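STING-associated CdnE c-di-GMP synthase (Flavobacteriaceae, PDB 6WT8) synthesises the cyclic dinucleotide c-di-GMP, probably as the second messenger sensed by a partner STING receptor in bacterial CBASS defence. Local coordinates at residues Ile9-Glu14 with Lys264-His269; Cys285-Val290 with Tyr306-Asn311. One frame throughout, in Å; residues are numbered along the deposited sequence.

Contact 1 of 2, residues Ile9-Glu14 with Lys264-His269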
ATOM      1  N   ILE A   9      -6.160  22.887  -5.797  1.00 20.00           N
ATOM      2  CA  ILE A   9      -5.598  23.058  -4.458  1.00 19.40           C
ATOM      3  C   ILE A   9      -6.688  22.919  -3.399  1.00 20.12           C
ATOM      4  O   ILE A   9      -6.504  22.229  -2.381  1.00 18.43           O
ATOM      5  CB  ILE A   9      -4.881  24.413  -4.340  1.00 20.07           C
ATOM      6  CG1 ILE A   9      -3.565  24.394  -5.155  1.00 19.34           C
ATOM      7  CG2 ILE A   9      -4.626  24.751  -2.863  1.00 19.54           C
ATOM      8  CD1 ILE A   9      -3.019  25.799  -5.464  1.00 19.95           C
ATOM      9  N   LYS A  10      -7.849  23.539  -3.632  1.00 20.14           N
ATOM     10  CA  LYS A  10      -8.943  23.429  -2.667  1.00 19.47           C
ATOM     11  C   LYS A  10      -9.403  21.970  -2.516  1.00 21.63           C
ATOM     12  O   LYS A  10      -9.702  21.504  -1.407  1.00 24.21           O
ATOM     13  CB  LYS A  10     -10.107  24.331  -3.089  1.00 25.04           C
ATOM     14  CG  LYS A  10      -9.767  25.801  -2.961  1.00 36.35           C
ATOM     15  CD  LYS A  10     -10.885  26.694  -3.503  1.00 39.13           C
ATOM     16  CE  LYS A  10     -10.439  28.138  -3.418  1.00 46.93           C
ATOM     17  NZ  LYS A  10     -10.055  28.433  -2.001  1.00 50.82           N
ATOM     18  N   LYS A  11      -9.403  21.214  -3.609  1.00 18.35           N
ATOM     19  CA  LYS A  11      -9.847  19.820  -3.521  1.00 17.90           C
ATOM     20  C   LYS A  11      -8.856  18.978  -2.727  1.00 17.49           C
ATOM     21  O   LYS A  11      -9.243  18.169  -1.876  1.00 19.52           O
ATOM     22  CB  LYS A  11     -10.005  19.221  -4.920  1.00 22.64           C
ATOM     23  CG  LYS A  11     -11.245  19.739  -5.619  1.00 27.21           C
ATOM     24  CD  LYS A  11     -11.440  18.982  -6.903  1.00 32.34           C
ATOM     25  CE  LYS A  11     -12.877  19.114  -7.365  1.00 42.65           C
ATOM     26  NZ  LYS A  11     -12.936  18.945  -8.838  1.00 48.95           N
ATOM     27  N   VAL A  12      -7.561  19.121  -3.021  1.00 16.62           N
ATOM     28  CA  VAL A  12      -6.551  18.365  -2.276  1.00 16.90           C
ATOM     29  C   VAL A  12      -6.627  18.707  -0.806  1.00 18.78           C
ATOM     30  O   VAL A  12      -6.515  17.837   0.052  1.00 17.20           O
ATOM     31  CB  VAL A  12      -5.148  18.652  -2.848  1.00 18.24           C
ATOM     32  CG1 VAL A  12      -4.038  18.002  -1.981  1.00 19.44           C
ATOM     33  CG2 VAL A  12      -5.008  18.104  -4.214  1.00 21.60           C
ATOM     34  N   ARG A  13      -6.769  19.991  -0.491  1.00 17.26           N
ATOM     35  CA  ARG A  13      -6.851  20.415   0.901  1.00 17.09           C
ATOM     36  C   ARG A  13      -8.021  19.782   1.617  1.00 15.34           C
ATOM     37  O   ARG A  13      -7.900  19.378   2.787  1.00 17.98           O
ATOM     38  CB  ARG A  13      -6.966  21.937   0.952  1.00 16.77           C
ATOM     39  CG  ARG A  13      -5.604  22.515   0.721  1.00 18.16           C
ATOM     40  CD  ARG A  13      -5.636  24.029   0.599  1.00 18.93           C
ATOM     41  NE  ARG A  13      -4.262  24.530   0.609  1.00 19.16           N
ATOM     42  CZ  ARG A  13      -3.912  25.768   0.965  1.00 19.41           C
ATOM     43  NH1 ARG A  13      -4.828  26.647   1.329  1.00 20.44           N
ATOM     44  NH2 ARG A  13      -2.637  26.101   0.984  1.00 19.40           N
ATOM     45  N   GLU A  14      -9.182  19.743   0.968  1.00 17.21           N
ATOM     46  CA  GLU A  14     -10.341  19.181   1.655  1.00 17.78           C
ATOM     47  C   GLU A  14     -10.105  17.720   1.981  1.00 18.51           C
ATOM     48  O   GLU A  14     -10.548  17.223   3.024  1.00 20.67           O
ATOM     49  CB  GLU A  14     -11.586  19.323   0.778  1.00 22.99           C
ATOM     50  CG  GLU A  14     -12.884  18.964   1.563  1.00 38.11           C
ATOM     51  CD  GLU A  14     -12.952  19.614   2.971  1.00 57.42           C
ATOM     52  OE1 GLU A  14     -12.781  20.863   3.076  1.00 61.79           O
ATOM     53  OE2 GLU A  14     -13.166  18.871   3.974  1.00 59.94           O
ATOM     54  N   LYS A 264      -4.703  11.014 -10.429  1.00 14.71           N
ATOM     55  CA  LYS A 264      -5.745  10.096 -10.900  1.00 14.08           C
ATOM     56  C   LYS A 264      -7.120  10.462 -10.321  1.00 12.47           C
ATOM     57  O   LYS A 264      -8.170  10.420 -11.020  1.00 16.30           O
ATOM     58  CB  LYS A 264      -5.374   8.650 -10.519  1.00 13.58           C
ATOM     59  CG  LYS A 264      -6.266   7.659 -11.295  1.00 15.03           C
ATOM     60  CD  LYS A 264      -5.718   6.207 -11.156  1.00 18.21           C
ATOM     61  CE  LYS A 264      -5.941   5.658  -9.743  1.00 19.59           C
ATOM     62  NZ  LYS A 264      -7.349   5.090  -9.560  1.00 20.38           N
ATOM     63  N   TYR A 265      -7.140  10.825  -9.042  1.00 14.00           N
ATOM     64  CA  TYR A 265      -8.376  11.103  -8.338  1.00 12.69           C
ATOM     65  C   TYR A 265      -9.095  12.289  -8.958  1.00 16.27           C
ATOM     66  O   TYR A 265     -10.301  12.232  -9.173  1.00 20.10           O
ATOM     67  CB  TYR A 265      -8.065  11.333  -6.847  1.00 16.40           C
ATOM     68  CG  TYR A 265      -9.297  11.299  -5.961  1.00 17.51           C
ATOM     69  CD1 TYR A 265     -10.099  12.429  -5.775  1.00 19.81           C
ATOM     70  CD2 TYR A 265      -9.635  10.121  -5.300  1.00 21.50           C
ATOM     71  CE1 TYR A 265     -11.224  12.354  -4.950  1.00 23.54           C
ATOM     72  CE2 TYR A 265     -10.762  10.052  -4.446  1.00 22.45           C
ATOM     73  CZ  TYR A 265     -11.523  11.174  -4.296  1.00 22.01           C
ATOM     74  OH  TYR A 265     -12.659  11.100  -3.494  1.00 27.33           O
ATOM     75  N   ASP A 266      -8.335  13.317  -9.355  1.00 16.52           N
ATOM     76  CA  ASP A 266      -8.895  14.556  -9.901  1.00 18.61           C
ATOM     77  C   ASP A 266      -9.068  14.509 -11.408  1.00 21.35           C
ATOM     78  O   ASP A 266      -9.647  15.438 -11.988  1.00 25.03           O
ATOM     79  CB  ASP A 266      -7.976  15.722  -9.501  1.00 18.55           C
ATOM     80  CG  ASP A 266      -8.145  16.125  -8.021  1.00 23.33           C
ATOM     81  OD1 ASP A 266      -9.232  15.942  -7.513  1.00 26.21           O
ATOM     82  OD2 ASP A 266      -7.139  16.591  -7.445  1.00 29.55           O
ATOM     83  N   CYS A 267      -8.639  13.445 -12.058  1.00 18.09           N
ATOM     84  CA  CYS A 267      -8.785  13.364 -13.514  1.00 15.91           C
ATOM     85  C   CYS A 267     -10.204  12.942 -13.912  1.00 18.56           C
ATOM     86  O   CYS A 267     -10.634  11.827 -13.578  1.00 17.98           O
ATOM     87  CB  CYS A 267      -7.782  12.360 -14.063  1.00 18.78           C
ATOM     88  SG  CYS A 267      -7.877  12.216 -15.872  1.00 18.27           S
ATOM     89  N   PRO A 268     -10.946  13.763 -14.650  1.00 20.68           N
ATOM     90  CA  PRO A 268     -12.339  13.416 -14.932  1.00 21.34           C
ATOM     91  C   PRO A 268     -12.496  12.297 -15.949  1.00 20.88           C
ATOM     92  O   PRO A 268     -13.591  11.717 -16.056  1.00 25.66           O
ATOM     93  CB  PRO A 268     -12.927  14.737 -15.431  1.00 23.11           C
ATOM     94  CG  PRO A 268     -11.732  15.452 -16.042  1.00 24.87           C
ATOM     95  CD  PRO A 268     -10.558  15.089 -15.136  1.00 20.35           C
ATOM     96  N   HIS A 269     -11.435  11.944 -16.646  1.00 17.13           N
ATOM     97  CA  HIS A 269     -11.447  10.886 -17.644  1.00 18.18           C
ATOM     98  C   HIS A 269     -11.189   9.507 -17.057  1.00 18.50           C
ATOM     99  O   HIS A 269     -11.257   8.524 -17.808  1.00 20.62           O
ATOM    100  CB  HIS A 269     -10.382  11.207 -18.705  1.00 18.33           C
ATOM    101  CG  HIS A 269     -10.552  12.565 -19.305  1.00 22.91           C
ATOM    102  ND1 HIS A 269      -9.566  13.532 -19.294  1.00 31.31           N
ATOM    103  CD2 HIS A 269     -11.616  13.108 -19.945  1.00 20.43           C
ATOM    104  CE1 HIS A 269     -10.015  14.613 -19.911  1.00 25.94           C
ATOM    105  NE2 HIS A 269     -11.256  14.380 -20.311  1.00 28.27           N
TER
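Two similar first torsions bring Lys11 and Asp266 together: in each, CG is anti to the carbonyl carbon and beside the backbone N, with chi1 -74° for Lys11 and -76° for Asp266. Both CB atoms point toward the other segment, and the lysine chain runs extended beyond CG and passes the aspartate in the opposite direction. Their meeting point is a methylene group, not the ammonium: Lys11 CD lies 3.8 Å from Asp266 OD1, whereas Lys11 NZ stays 4.9 Å from the same oxygen. That separation is too long for a salt bridge, and the pair is better read as a van der Waals contact of a methylene with a carboxylate oxygen, to which the opposite charges may add a weak attraction.

The other carboxylate oxygen faces Val12, whose side chain crosses that of Asp266 at about a right angle. Val12 CG2, the branch beside the backbone N, approaches Asp266 OD2 to 4.2 Å, a loose van der Waals touch. The evidence agrees on a light contact: the nearest CA atoms, those of Lys11 and Asp266, are 8.3 Å apart, and the two segments bury 95 Å² in all.

The firm polar partner of Asp266 is Arg15, whose NH1 forms a salt bridge with OD1, while Tyr50 OH makes a weak hydrogen bond to OD2. With Arg15 and Lys11 both near OD1, the carboxylate is likely to stay ionised. The contact thus sets the C-terminal part of helix 253-266 against the middle of helix 5-16, and helix 46-56 packs on that same N-terminal helix, touching Ile9 and Val12 through Tyr50.

Contact 2 of 2, residues Cys285-Val290 with Tyr306-Asn311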
ATOM      1  N   CYS A 285       5.668   3.312  -9.645  1.00 11.89           N
ATOM      2  CA  CYS A 285       6.666   4.210  -9.030  1.00 12.79           C
ATOM      3  C   CYS A 285       7.844   3.440  -8.466  1.00 15.27           C
ATOM      4  O   CYS A 285       8.996   3.882  -8.590  1.00 16.02           O
ATOM      5  CB  CYS A 285       6.018   5.073  -7.962  1.00 13.09           C
ATOM      6  SG  CYS A 285       4.812   6.255  -8.627  1.00 15.13           S
ATOM      7  N   TYR A 286       7.576   2.289  -7.858  1.00 13.91           N
ATOM      8  CA  TYR A 286       8.609   1.473  -7.242  1.00 14.81           C
ATOM      9  C   TYR A 286       9.574   0.956  -8.296  1.00 16.92           C
ATOM     10  O   TYR A 286      10.743   0.660  -7.992  1.00 18.43           O
ATOM     11  CB  TYR A 286       7.903   0.320  -6.493  1.00 15.08           C
ATOM     12  CG  TYR A 286       8.811  -0.612  -5.738  1.00 14.33           C
ATOM     13  CD1 TYR A 286       9.204  -0.336  -4.469  1.00 12.46           C
ATOM     14  CD2 TYR A 286       9.245  -1.787  -6.327  1.00 16.02           C
ATOM     15  CE1 TYR A 286      10.029  -1.224  -3.786  1.00 14.10           C
ATOM     16  CE2 TYR A 286      10.078  -2.688  -5.650  1.00 16.93           C
ATOM     17  CZ  TYR A 286      10.470  -2.369  -4.373  1.00 15.51           C
ATOM     18  OH  TYR A 286      11.287  -3.230  -3.678  1.00 19.68           O
ATOM     19  N   ASN A 287       9.092   0.776  -9.534  1.00 14.82           N
ATOM     20  CA  ASN A 287       9.952   0.192 -10.544  1.00 16.39           C
ATOM     21  C   ASN A 287      10.945   1.219 -11.124  1.00 15.15           C
ATOM     22  O   ASN A 287      11.896   0.820 -11.813  1.00 17.37           O
ATOM     23  CB  ASN A 287       9.041  -0.442 -11.606  1.00 18.31           C
ATOM     24  CG  ASN A 287       9.800  -1.015 -12.780  1.00 18.30           C
ATOM     25  OD1 ASN A 287       9.678  -0.506 -13.895  1.00 23.31           O
ATOM     26  ND2 ASN A 287      10.583  -2.002 -12.526  1.00 20.50           N
ATOM     27  N   ILE A 288      10.756   2.522 -10.863  1.00 15.08           N
ATOM     28  CA  ILE A 288      11.670   3.525 -11.402  1.00 17.34           C
ATOM     29  C   ILE A 288      13.031   3.379 -10.718  1.00 17.58           C
ATOM     30  O   ILE A 288      13.121   3.197  -9.499  1.00 17.23           O
ATOM     31  CB  ILE A 288      11.074   4.943 -11.225  1.00 14.88           C
ATOM     32  CG1 ILE A 288       9.775   5.067 -12.039  1.00 18.43           C
ATOM     33  CG2 ILE A 288      12.042   6.039 -11.714  1.00 17.01           C
ATOM     34  CD1 ILE A 288       8.977   6.363 -11.848  1.00 17.78           C
ATOM     35  N   ASP A 289      14.107   3.485 -11.504  1.00 18.21           N
ATOM     36  CA  ASP A 289      15.462   3.329 -10.979  1.00 18.53           C
ATOM     37  C   ASP A 289      15.758   4.505 -10.067  1.00 18.14           C
ATOM     38  O   ASP A 289      15.675   5.649 -10.523  1.00 18.98           O
ATOM     39  CB  ASP A 289      16.445   3.290 -12.160  1.00 19.58           C
ATOM     40  CG  ASP A 289      17.934   3.214 -11.737  1.00 36.54           C
ATOM     41  OD1 ASP A 289      18.333   3.314 -10.536  1.00 39.51           O
ATOM     42  OD2 ASP A 289      18.748   3.054 -12.681  1.00 44.01           O
ATOM     43  N   VAL A 290      16.105   4.243  -8.787  1.00 17.64           N
ATOM     44  CA  VAL A 290      16.272   5.360  -7.856  1.00 17.61           C
ATOM     45  C   VAL A 290      17.351   6.323  -8.304  1.00 15.60           C
ATOM     46  O   VAL A 290      17.290   7.512  -7.972  1.00 19.11           O
ATOM     47  CB  VAL A 290      16.586   4.931  -6.412  1.00 20.32           C
ATOM     48  CG1 VAL A 290      15.367   4.321  -5.760  1.00 25.33           C
ATOM     49  CG2 VAL A 290      17.871   4.043  -6.341  1.00 23.22           C
ATOM     50  N   TYR A 306       6.356  11.585 -16.009  1.00 14.89           N
ATOM     51  CA  TYR A 306       5.880  11.657 -17.384  1.00 15.42           C
ATOM     52  C   TYR A 306       6.703  10.767 -18.289  1.00 17.73           C
ATOM     53  O   TYR A 306       6.141  10.037 -19.119  1.00 18.50           O
ATOM     54  CB  TYR A 306       5.902  13.096 -17.883  1.00 16.66           C
ATOM     55  CG  TYR A 306       5.510  13.219 -19.323  1.00 16.36           C
ATOM     56  CD1 TYR A 306       4.207  13.137 -19.717  1.00 17.00           C
ATOM     57  CD2 TYR A 306       6.455  13.509 -20.299  1.00 23.04           C
ATOM     58  CE1 TYR A 306       3.815  13.235 -21.023  1.00 18.14           C
ATOM     59  CE2 TYR A 306       6.067  13.601 -21.636  1.00 28.05           C
ATOM     60  CZ  TYR A 306       4.737  13.471 -21.978  1.00 22.54           C
ATOM     61  OH  TYR A 306       4.329  13.595 -23.278  1.00 25.19           O
ATOM     62  N   GLN A 307       8.032  10.801 -18.137  1.00 17.11           N
ATOM     63  CA  GLN A 307       8.877   9.934 -18.943  1.00 18.24           C
ATOM     64  C   GLN A 307       8.556   8.457 -18.684  1.00 16.78           C
ATOM     65  O   GLN A 307       8.480   7.662 -19.611  1.00 20.16           O
ATOM     66  CB  GLN A 307      10.353  10.244 -18.673  1.00 19.94           C
ATOM     67  CG  GLN A 307      10.799  11.609 -19.105  1.00 25.62           C
ATOM     68  CD  GLN A 307      12.201  11.922 -18.497  1.00 35.03           C
ATOM     69  OE1 GLN A 307      13.129  11.127 -18.636  1.00 40.87           O
ATOM     70  NE2 GLN A 307      12.320  13.034 -17.775  1.00 38.89           N
ATOM     71  N   GLU A 308       8.356   8.073 -17.436  1.00 15.20           N
ATOM     72  CA  GLU A 308       8.076   6.676 -17.166  1.00 15.97           C
ATOM     73  C   GLU A 308       6.750   6.243 -17.776  1.00 16.30           C
ATOM     74  O   GLU A 308       6.661   5.159 -18.388  1.00 17.26           O
ATOM     75  CB  GLU A 308       8.048   6.456 -15.661  1.00 16.43           C
ATOM     76  CG  GLU A 308       7.678   5.036 -15.262  1.00 18.09           C
ATOM     77  CD  GLU A 308       8.736   4.000 -15.674  1.00 24.16           C
ATOM     78  OE1 GLU A 308       9.864   4.376 -16.027  1.00 24.43           O
ATOM     79  OE2 GLU A 308       8.402   2.800 -15.603  1.00 26.53           O
ATOM     80  N   LEU A 309       5.683   7.045 -17.604  1.00 15.32           N
ATOM     81  CA  LEU A 309       4.413   6.642 -18.227  1.00 13.75           C
ATOM     82  C   LEU A 309       4.519   6.598 -19.737  1.00 18.03           C
ATOM     83  O   LEU A 309       3.984   5.668 -20.349  1.00 16.86           O
ATOM     84  CB  LEU A 309       3.288   7.578 -17.816  1.00 15.30           C
ATOM     85  CG  LEU A 309       3.031   7.649 -16.304  1.00 15.23           C
ATOM     86  CD1 LEU A 309       1.754   8.432 -16.059  1.00 19.23           C
ATOM     87  CD2 LEU A 309       2.899   6.324 -15.651  1.00 18.38           C
ATOM     88  N   THR A 310       5.234   7.560 -20.350  1.00 17.05           N
ATOM     89  CA  THR A 310       5.457   7.532 -21.795  1.00 17.32           C
ATOM     90  C   THR A 310       6.158   6.254 -22.232  1.00 19.55           C
ATOM     91  O   THR A 310       5.780   5.645 -23.256  1.00 19.55           O
ATOM     92  CB  THR A 310       6.267   8.790 -22.161  1.00 21.27           C
ATOM     93  OG1 THR A 310       5.397   9.885 -21.898  1.00 28.59           O
ATOM     94  CG2 THR A 310       6.677   8.736 -23.625  1.00 31.32           C
ATOM     95  N   ASN A 311       7.155   5.805 -21.465  1.00 16.18           N
ATOM     96  CA  ASN A 311       7.876   4.572 -21.788  1.00 18.03           C
ATOM     97  C   ASN A 311       6.978   3.363 -21.636  1.00 19.17           C
ATOM     98  O   ASN A 311       7.039   2.426 -22.446  1.00 19.91           O
ATOM     99  CB  ASN A 311       9.081   4.393 -20.854  1.00 19.46           C
ATOM    100  CG  ASN A 311      10.207   5.411 -21.121  1.00 33.48           C
ATOM    101  OD1 ASN A 311      10.235   6.070 -22.158  1.00 35.56           O
ATOM    102  ND2 ASN A 311      11.134   5.526 -20.175  1.00 38.50           N
TER
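Tyr306 O is held by two donors of one residue, Thr310 N and Thr310 OG1, each at 2.9 Å, within the helix that turns Glu308 toward Ile288. The amide and the hydroxyl reach this oxygen from opposite faces of its carbonyl plane, OG1 lying well above that plane. The amide bond is the ordinary helical i+4 link, to which the threonine hydroxyl adds a second. The setting is the helical portion that accompanies the nucleotidyltransferase core of CD-NTases; here the chain leaving helix 278-287 meets the next helix, 300-314.

Across the contact, Glu308 does most of the touching. Its CG is anti to the backbone N (chi1 176°), and a bend at chi2 (67°) lays the side chain alongside Ile288, the two running in opposite directions. Ile288 CG1 lies 3.8 Å from Glu308 CG, and the terminal Ile288 CD1 rests 3.9 Å from Glu308 CB, so the methylenes of the acid serve as a hydrophobic surface. The carboxylate continues past the isoleucine to a polar partner: Glu308 OE2 is hydrogen-bonded to Tyr318 OH. With an alanine in place of Glu308, Tyr318 OH would probably lose this partner and a gap would be likely to open beside Ile288 CG1.

Both Glu308 and Ile288 are buried, and together the segments bury 116 Å². Asn287 completes the edge of the patch by crossing Glu308 at about a right angle, its amide plane turned 67° from the carboxylate. The two oxygens that face each other there, Asn287 OD1 and Glu308 OE2, stay 3.9 Å apart.

How the contacts relate
Contact 1, 9-14 with 264-269, is complete in sequence before contact 2, 285-290 with 306-311, begins. Their centres are about 22 Å apart and their nearest atoms about 9 Å, so they do not touch. Helix 253-266, which supplies Asp266 to contact 1, is followed directly by helix 278-287, and Cys285 packs on its Leu253, Met256, Ile257 and Leu260. Helix 336-360 is also common ground, meeting Lys264 and Leu309 alike through Leu346. Both contacts belong to the helical part of the chain; their centres lie about 20 and 18 Å from the centre of the chain, and neither takes in a strand of the mixed sheet, where nucleotidyltransferases of this family generally place their catalytic carboxylates.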